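Local coordinates for amidohydrolase (Chromobacterium violaceum, PDB 2YB1), which hydrolyses nucleoside 3',5'-bisphosphates to nucleoside 5'-phosphates and orthophosphate, using three manganese ions in its active site, at residues H75-G80 and V188-G193; H7-T12 and D248-G253. All coordinates share one frame; numbering follows the deposited sequence.

Interaction 1. Residues H75-G80 and V188-G193; sequences HIVGLG and VIAHPG. With MN (manganese (II) ion), chain D.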
loop_
_atom_site.group_PDB
_atom_site.type_symbol
_atom_site.label_atom_id
_atom_site.label_comp_id
_atom_site.label_asym_id
_atom_site.label_seq_id
_atom_site.Cartn_x
_atom_site.Cartn_y
_atom_site.Cartn_z
ATOM N N HIS A 75 0.600 1.870 -7.563
ATOM C CA HIS A 75 1.132 2.013 -6.211
ATOM C C HIS A 75 2.500 1.363 -6.101
ATOM O O HIS A 75 2.678 0.200 -6.480
ATOM C CB HIS A 75 0.159 1.414 -5.189
ATOM C CG HIS A 75 -1.075 2.235 -4.984
ATOM N ND1 HIS A 75 -2.179 1.766 -4.305
ATOM C CD2 HIS A 75 -1.374 3.503 -5.354
ATOM C CE1 HIS A 75 -3.107 2.708 -4.269
ATOM N NE2 HIS A 75 -2.640 3.775 -4.890
ATOM N N ILE A 76 3.470 2.127 -5.600
ATOM C CA ILE A 76 4.839 1.633 -5.440
ATOM C C ILE A 76 5.175 1.566 -3.956
ATOM O O ILE A 76 5.216 2.591 -3.274
ATOM C CB ILE A 76 5.879 2.551 -6.162
ATOM C CG1 ILE A 76 5.531 2.705 -7.647
ATOM C CG2 ILE A 76 7.305 2.027 -5.956
ATOM C CD1 ILE A 76 5.513 1.379 -8.420
ATOM N N VAL A 77 5.390 0.353 -3.458
ATOM C CA VAL A 77 5.798 0.139 -2.076
ATOM C C VAL A 77 7.302 0.387 -1.909
ATOM O O VAL A 77 8.093 0.018 -2.779
ATOM C CB VAL A 77 5.463 -1.313 -1.643
ATOM C CG1 VAL A 77 6.315 -1.744 -0.449
ATOM C CG2 VAL A 77 3.966 -1.451 -1.343
ATOM N N GLY A 78 7.701 1.087 -0.851
ATOM C CA GLY A 78 9.096 1.031 -0.433
ATOM C C GLY A 78 9.323 0.161 0.793
ATOM O O GLY A 78 8.539 0.239 1.758
ATOM N N LEU A 79 10.450 -0.554 0.838
ATOM C CA LEU A 79 10.749 -1.418 1.984
ATOM C C LEU A 79 12.190 -1.216 2.429
ATOM O O LEU A 79 13.094 -1.147 1.588
ATOM C CB LEU A 79 10.534 -2.896 1.633
ATOM C CG LEU A 79 9.120 -3.376 1.259
ATOM C CD1 LEU A 79 9.176 -4.809 0.735
ATOM C CD2 LEU A 79 8.156 -3.263 2.452
ATOM N N GLY A 80 12.407 -1.155 3.745
ATOM C CA GLY A 80 13.738 -0.901 4.270
ATOM C C GLY A 80 14.147 0.565 4.142
ATOM O O GLY A 80 15.337 0.885 4.161
ATOM N N VAL A 188 9.012 -1.389 -4.953
ATOM C CA VAL A 188 8.245 -2.584 -5.299
ATOM C C VAL A 188 6.933 -2.191 -5.986
ATOM O O VAL A 188 6.163 -1.407 -5.442
ATOM C CB VAL A 188 7.887 -3.394 -4.012
ATOM C CG1 VAL A 188 7.054 -4.635 -4.353
ATOM C CG2 VAL A 188 9.139 -3.758 -3.221
ATOM N N ILE A 189 6.660 -2.748 -7.165
ATOM C CA ILE A 189 5.367 -2.517 -7.800
ATOM C C ILE A 189 4.328 -3.329 -7.035
ATOM O O ILE A 189 4.427 -4.561 -6.939
ATOM C CB ILE A 189 5.365 -2.970 -9.268
ATOM C CG1 ILE A 189 6.282 -2.068 -10.108
ATOM C CG2 ILE A 189 3.935 -2.963 -9.819
ATOM C CD1 ILE A 189 6.549 -2.606 -11.509
ATOM N N ALA A 190 3.329 -2.639 -6.491
ATOM C CA ALA A 190 2.352 -3.293 -5.629
ATOM C C ALA A 190 1.206 -3.887 -6.447
ATOM O O ALA A 190 0.830 -3.341 -7.484
ATOM C CB ALA A 190 1.812 -2.306 -4.594
ATOM N N HIS A 191 0.709 -5.036 -5.998
ATOM C CA HIS A 191 -0.503 -5.657 -6.532
ATOM C C HIS A 191 -0.737 -5.411 -8.029
ATOM O O HIS A 191 -1.761 -4.856 -8.428
ATOM C CB HIS A 191 -1.734 -5.281 -5.686
ATOM C CG HIS A 191 -1.941 -3.807 -5.536
ATOM N ND1 HIS A 191 -2.155 -2.971 -6.610
ATOM C CD2 HIS A 191 -1.977 -3.020 -4.431
ATOM C CE1 HIS A 191 -2.307 -1.732 -6.176
ATOM N NE2 HIS A 191 -2.204 -1.736 -4.859
ATOM N N PRO A 192 0.211 -5.860 -8.867
ATOM C CA PRO A 192 0.153 -5.605 -10.314
ATOM C C PRO A 192 -1.090 -6.203 -10.998
ATOM O O PRO A 192 -1.518 -5.700 -12.035
ATOM C CB PRO A 192 1.454 -6.239 -10.834
ATOM C CG PRO A 192 1.825 -7.271 -9.799
ATOM C CD PRO A 192 1.399 -6.646 -8.486
ATOM N N GLY A 193 -1.682 -7.231 -10.407
ATOM C CA GLY A 193 -2.863 -7.856 -10.982
ATOM C C GLY A 193 -4.109 -6.991 -10.950
ATOM O O GLY A 193 -5.101 -7.300 -11.618
HETATM MN MN MN D . -2.250 -0.233 -3.339
#
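His75 and His191 meet rim to rim at a manganese ion that both bind, their rings turned 69° from one another and neither lying over the other's face. At the edge of the His191 ring, in its plane, sits His75 ND1, 3.5 Å from His191 NE2; one face of that ring carries the methyl of Ala190, offset toward the rim. The site lies at one end of the PHP barrel, beside the pairing of antiparallel strands 72-79 and 186-189. Because they run in opposite senses, the first half of strand 72-79 and the loop just beyond 186-189 reach the same site. The metal takes His75 ND1 at 2.2 Å and His191 NE2 at 2.1 Å, with Glu64 of strand 59-69 as a further ligand. Imidazole suits this place, offering either ring nitrogen in the plane of a rigid ring. In His191, CG stands between the backbone N and the carbonyl carbon (chi1 55°), a crowded position that folds the ring back toward His75.

Backbone bonds hold the strands in register. Ala190 N donates to His75 O at 2.9 Å, anchoring the chain immediately before one metal ligand to the backbone of the other. Val77 and Val188 form a hydrogen-bonded pair, each NH reaching the other's carbonyl. Their branched side chains pack together, CB to CB at 4.0 Å, next to Ala190, whose small methyl touches Val77 CG2 at 4.0 Å. On the other face, Ile76 CD1 meets Ile189 CG1 at 3.9 Å, long aliphatic arms well suited to filling the interface with helix 199-211, where both touch Phe209. Alongside the NH bonds runs a CA-H...O contact, Ile76 CA lying 3.3 Å from Val188 O.

Interaction 2. Residues H7-T12 and D248-G253; sequences HFHSRT and DFHAPG. With MN (manganese (II) ion), chain C; MN (manganese (II) ion), chain B; AMP (adenosine monophosphate), chain E.
Metal coordination joins the two loops first: His7 NE2 and His9 NE2, each at 2.2 Å, share a manganese ion with Asp248 OD1, whose carboxylate supplies an anionic oxygen at a longer 2.5 Å. CG of His7 is anti to the backbone N (chi1 -169°), and its ring ends beside that carboxylate, the planes 61° apart, with Asp248 CB over one face of the imidazole. Glu64 is a further ligand. Imidazole suits a site of this kind because NE2 can bind metal while ND1 donates a hydrogen bond: His7 ND1 gives one to Glu218, a second-shell grip that fixes the ring's rotation, and His250 ND1 reaches Asp248 O at 2.9 Å.

Aromatic contact comes next. The His9 and His250 rings form an offset stack, planes 23° apart, with His9 CD2 3.4 Å from His250 CE1. His250 NE2 binds a second manganese ion at 2.3 Å, and that ion also holds O2' and O3' of the AMP ribose.

Hydrogen bonds set the backbones. Asp248 N donates to His7 O, and His9 N to Phe249 O at 3.0 Å. A water donates to His9 O and His250 O, bridging the loops. Apolar packing is slight: Phe8 CB touches Phe249 CB.

Paired His-x-His and Asp-x-His loops, each following a barrel strand, are characteristic of the metal centre of PHP-family phosphatases.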
loop_
_atom_site.group_PDB
_atom_site.type_symbol
_atom_site.label_atom_id
_atom_site.label_comp_id
_atom_site.label_asym_id
_atom_site.label_seq_id
_atom_site.Cartn_x
_atom_site.Cartn_y
_atom_site.Cartn_z
ATOM N N HIS A 7 3.072 -6.154 3.227
ATOM C CA HIS A 7 2.132 -5.096 2.849
ATOM C C HIS A 7 0.869 -5.065 3.729
ATOM O O HIS A 7 0.086 -6.001 3.695
ATOM C CB HIS A 7 1.751 -5.318 1.380
ATOM C CG HIS A 7 0.995 -4.191 0.752
ATOM N ND1 HIS A 7 1.141 -3.858 -0.580
ATOM C CD2 HIS A 7 0.068 -3.340 1.252
ATOM C CE1 HIS A 7 0.346 -2.843 -0.866
ATOM N NE2 HIS A 7 -0.313 -2.509 0.228
ATOM N N PHE A 8 0.646 -3.981 4.462
ATOM C CA PHE A 8 -0.616 -3.790 5.195
ATOM C C PHE A 8 -0.719 -2.357 5.710
ATOM O O PHE A 8 0.262 -1.606 5.654
ATOM C CB PHE A 8 -0.791 -4.822 6.345
ATOM C CG PHE A 8 0.387 -4.921 7.301
ATOM C CD1 PHE A 8 0.454 -4.112 8.438
ATOM C CD2 PHE A 8 1.392 -5.873 7.103
ATOM C CE1 PHE A 8 1.539 -4.202 9.325
ATOM C CE2 PHE A 8 2.476 -5.976 7.987
ATOM C CZ PHE A 8 2.544 -5.140 9.108
ATOM N N HIS A 9 -1.882 -2.011 6.264
ATOM C CA HIS A 9 -2.209 -0.625 6.598
ATOM C C HIS A 9 -2.668 -0.455 8.034
ATOM O O HIS A 9 -3.064 -1.419 8.690
ATOM C CB HIS A 9 -3.301 -0.099 5.663
ATOM C CG HIS A 9 -2.859 -0.033 4.239
ATOM N ND1 HIS A 9 -2.342 1.110 3.676
ATOM C CD2 HIS A 9 -2.792 -0.989 3.282
ATOM C CE1 HIS A 9 -1.992 0.866 2.425
ATOM N NE2 HIS A 9 -2.257 -0.399 2.161
ATOM N N SER A 10 -2.631 0.791 8.503
ATOM C CA SER A 10 -3.051 1.124 9.853
ATOM C C SER A 10 -3.876 2.393 9.770
ATOM O O SER A 10 -4.045 2.949 8.677
ATOM C CB SER A 10 -1.829 1.369 10.743
ATOM O OG SER A 10 -1.224 2.621 10.442
ATOM N N ARG A 11 -4.372 2.865 10.916
ATOM C CA ARG A 11 -5.148 4.107 10.957
ATOM C C ARG A 11 -4.327 5.330 10.552
ATOM O O ARG A 11 -4.882 6.409 10.324
ATOM C CB ARG A 11 -5.798 4.304 12.336
ATOM C CG ARG A 11 -6.835 3.243 12.672
ATOM C CD ARG A 11 -7.540 3.545 14.004
ATOM N NE ARG A 11 -8.550 4.580 13.819
ATOM C CZ ARG A 11 -9.774 4.348 13.344
ATOM N NH1 ARG A 11 -10.139 3.102 13.022
ATOM N NH2 ARG A 11 -10.636 5.353 13.194
ATOM N N THR A 12 -3.007 5.167 10.444
ATOM C CA THR A 12 -2.178 6.241 9.899
ATOM C C THR A 12 -2.652 6.613 8.488
ATOM O O THR A 12 -2.659 7.795 8.125
ATOM C CB THR A 12 -0.669 5.891 9.854
ATOM O OG1 THR A 12 -0.191 5.659 11.182
ATOM C CG2 THR A 12 0.138 7.055 9.231
ATOM N N ASP A 248 -1.958 -6.997 2.117
ATOM C CA ASP A 248 -2.686 -5.761 1.856
ATOM C C ASP A 248 -3.868 -5.626 2.801
ATOM O O ASP A 248 -4.907 -5.057 2.445
ATOM C CB ASP A 248 -3.159 -5.678 0.398
ATOM C CG ASP A 248 -3.572 -4.268 -0.001
ATOM O OD1 ASP A 248 -3.167 -3.296 0.684
ATOM O OD2 ASP A 248 -4.317 -4.129 -0.996
ATOM N N PHE A 249 -3.696 -6.126 4.021
ATOM C CA PHE A 249 -4.730 -6.033 5.053
ATOM C C PHE A 249 -5.094 -4.579 5.393
ATOM O O PHE A 249 -4.215 -3.732 5.555
ATOM C CB PHE A 249 -4.264 -6.773 6.319
ATOM C CG PHE A 249 -5.227 -6.672 7.468
ATOM C CD1 PHE A 249 -5.132 -5.622 8.382
ATOM C CD2 PHE A 249 -6.230 -7.617 7.628
ATOM C CE1 PHE A 249 -6.021 -5.518 9.434
ATOM C CE2 PHE A 249 -7.114 -7.527 8.677
ATOM C CZ PHE A 249 -7.014 -6.473 9.584
ATOM N N HIS A 250 -6.402 -4.309 5.491
ATOM C CA HIS A 250 -6.949 -3.006 5.911
ATOM C C HIS A 250 -7.780 -3.168 7.175
ATOM O O HIS A 250 -7.612 -2.435 8.142
ATOM C CB HIS A 250 -7.820 -2.353 4.835
ATOM C CG HIS A 250 -7.048 -1.768 3.700
ATOM N ND1 HIS A 250 -6.374 -2.544 2.780
ATOM C CD2 HIS A 250 -6.849 -0.483 3.328
ATOM C CE1 HIS A 250 -5.793 -1.761 1.889
ATOM N NE2 HIS A 250 -6.069 -0.507 2.198
ATOM N N ALA A 251 -8.779 -4.043 7.106
ATOM C CA ALA A 251 -9.677 -4.232 8.244
ATOM C C ALA A 251 -10.196 -5.663 8.348
ATOM O O ALA A 251 -10.237 -6.386 7.352
ATOM C CB ALA A 251 -10.835 -3.260 8.148
ATOM N N PRO A 252 -10.591 -6.080 9.562
ATOM C CA PRO A 252 -11.318 -7.346 9.706
ATOM C C PRO A 252 -12.603 -7.296 8.895
ATOM O O PRO A 252 -13.287 -6.273 8.895
ATOM C CB PRO A 252 -11.646 -7.390 11.201
ATOM C CG PRO A 252 -10.581 -6.552 11.841
ATOM C CD PRO A 252 -10.331 -5.439 10.864
ATOM N N GLY A 253 -12.928 -8.375 8.198
ATOM C CA GLY A 253 -14.178 -8.421 7.464
ATOM C C GLY A 253 -14.204 -7.520 6.246
ATOM O O GLY A 253 -15.276 -7.235 5.711
HETATM MN MN MN C . -2.051 -1.178 0.160
HETATM MN MN MN B . -5.569 1.281 0.870
HETATM P P AMP E . -7.291 7.071 -2.714
HETATM O O1P AMP E . -7.623 7.100 -4.191
HETATM O O2P AMP E . -5.790 6.926 -2.578
HETATM O O3P AMP E . -7.961 8.227 -2.014
HETATM O "O5'" AMP E . -7.992 5.709 -2.274
HETATM C "C5'" AMP E . -7.544 4.467 -2.787
HETATM C "C4'" AMP E . -7.824 3.337 -1.832
HETATM O "O4'" AMP E . -9.203 2.923 -1.967
HETATM C "C3'" AMP E . -7.028 2.062 -2.071
HETATM O "O3'" AMP E . -5.734 2.110 -1.488
HETATM C "C2'" AMP E . -7.920 0.973 -1.479
HETATM O "O2'" AMP E . -7.728 0.880 -0.074
HETATM C "C1'" AMP E . -9.320 1.530 -1.741
HETATM N N9 AMP E . -9.940 0.916 -2.927
HETATM C C8 AMP E . -9.785 1.310 -4.209
HETATM N N7 AMP E . -10.495 0.498 -5.044
HETATM C C5 AMP E . -11.105 -0.438 -4.289
HETATM C C6 AMP E . -12.004 -1.592 -4.524
HETATM N N6 AMP E . -12.397 -1.924 -5.775
HETATM N N1 AMP E . -12.415 -2.300 -3.444
HETATM C C2 AMP E . -12.031 -1.990 -2.189
HETATM N N3 AMP E . -11.215 -0.956 -1.902
HETATM C C4 AMP E . -10.734 -0.160 -2.893
HETATM O O HOH W 1 -5.426 -1.802 9.891
#

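Interactions 1 and 2 supply ligands to one trinuclear manganese centre. The ion held by His75 and His191 lies 3.6 Å from the ion held by His7, His9 and Asp248, and that ion is 4.4 Å from the one bound by His250 and the AMP ribose; Glu64 bridges the first two. The contacts also touch directly: Val77 CG2 packs 3.8 Å from His7 ND1, and Ala190 CB lies 4.0 Å from His7 CE1, so Val77 and Ala190 back a metal-binding ring. In sequence, both segments of interaction 1 fall between the two that interaction 2 joins, and interaction 2 connects the loops after the first and last strands, 4-5 and 242-246.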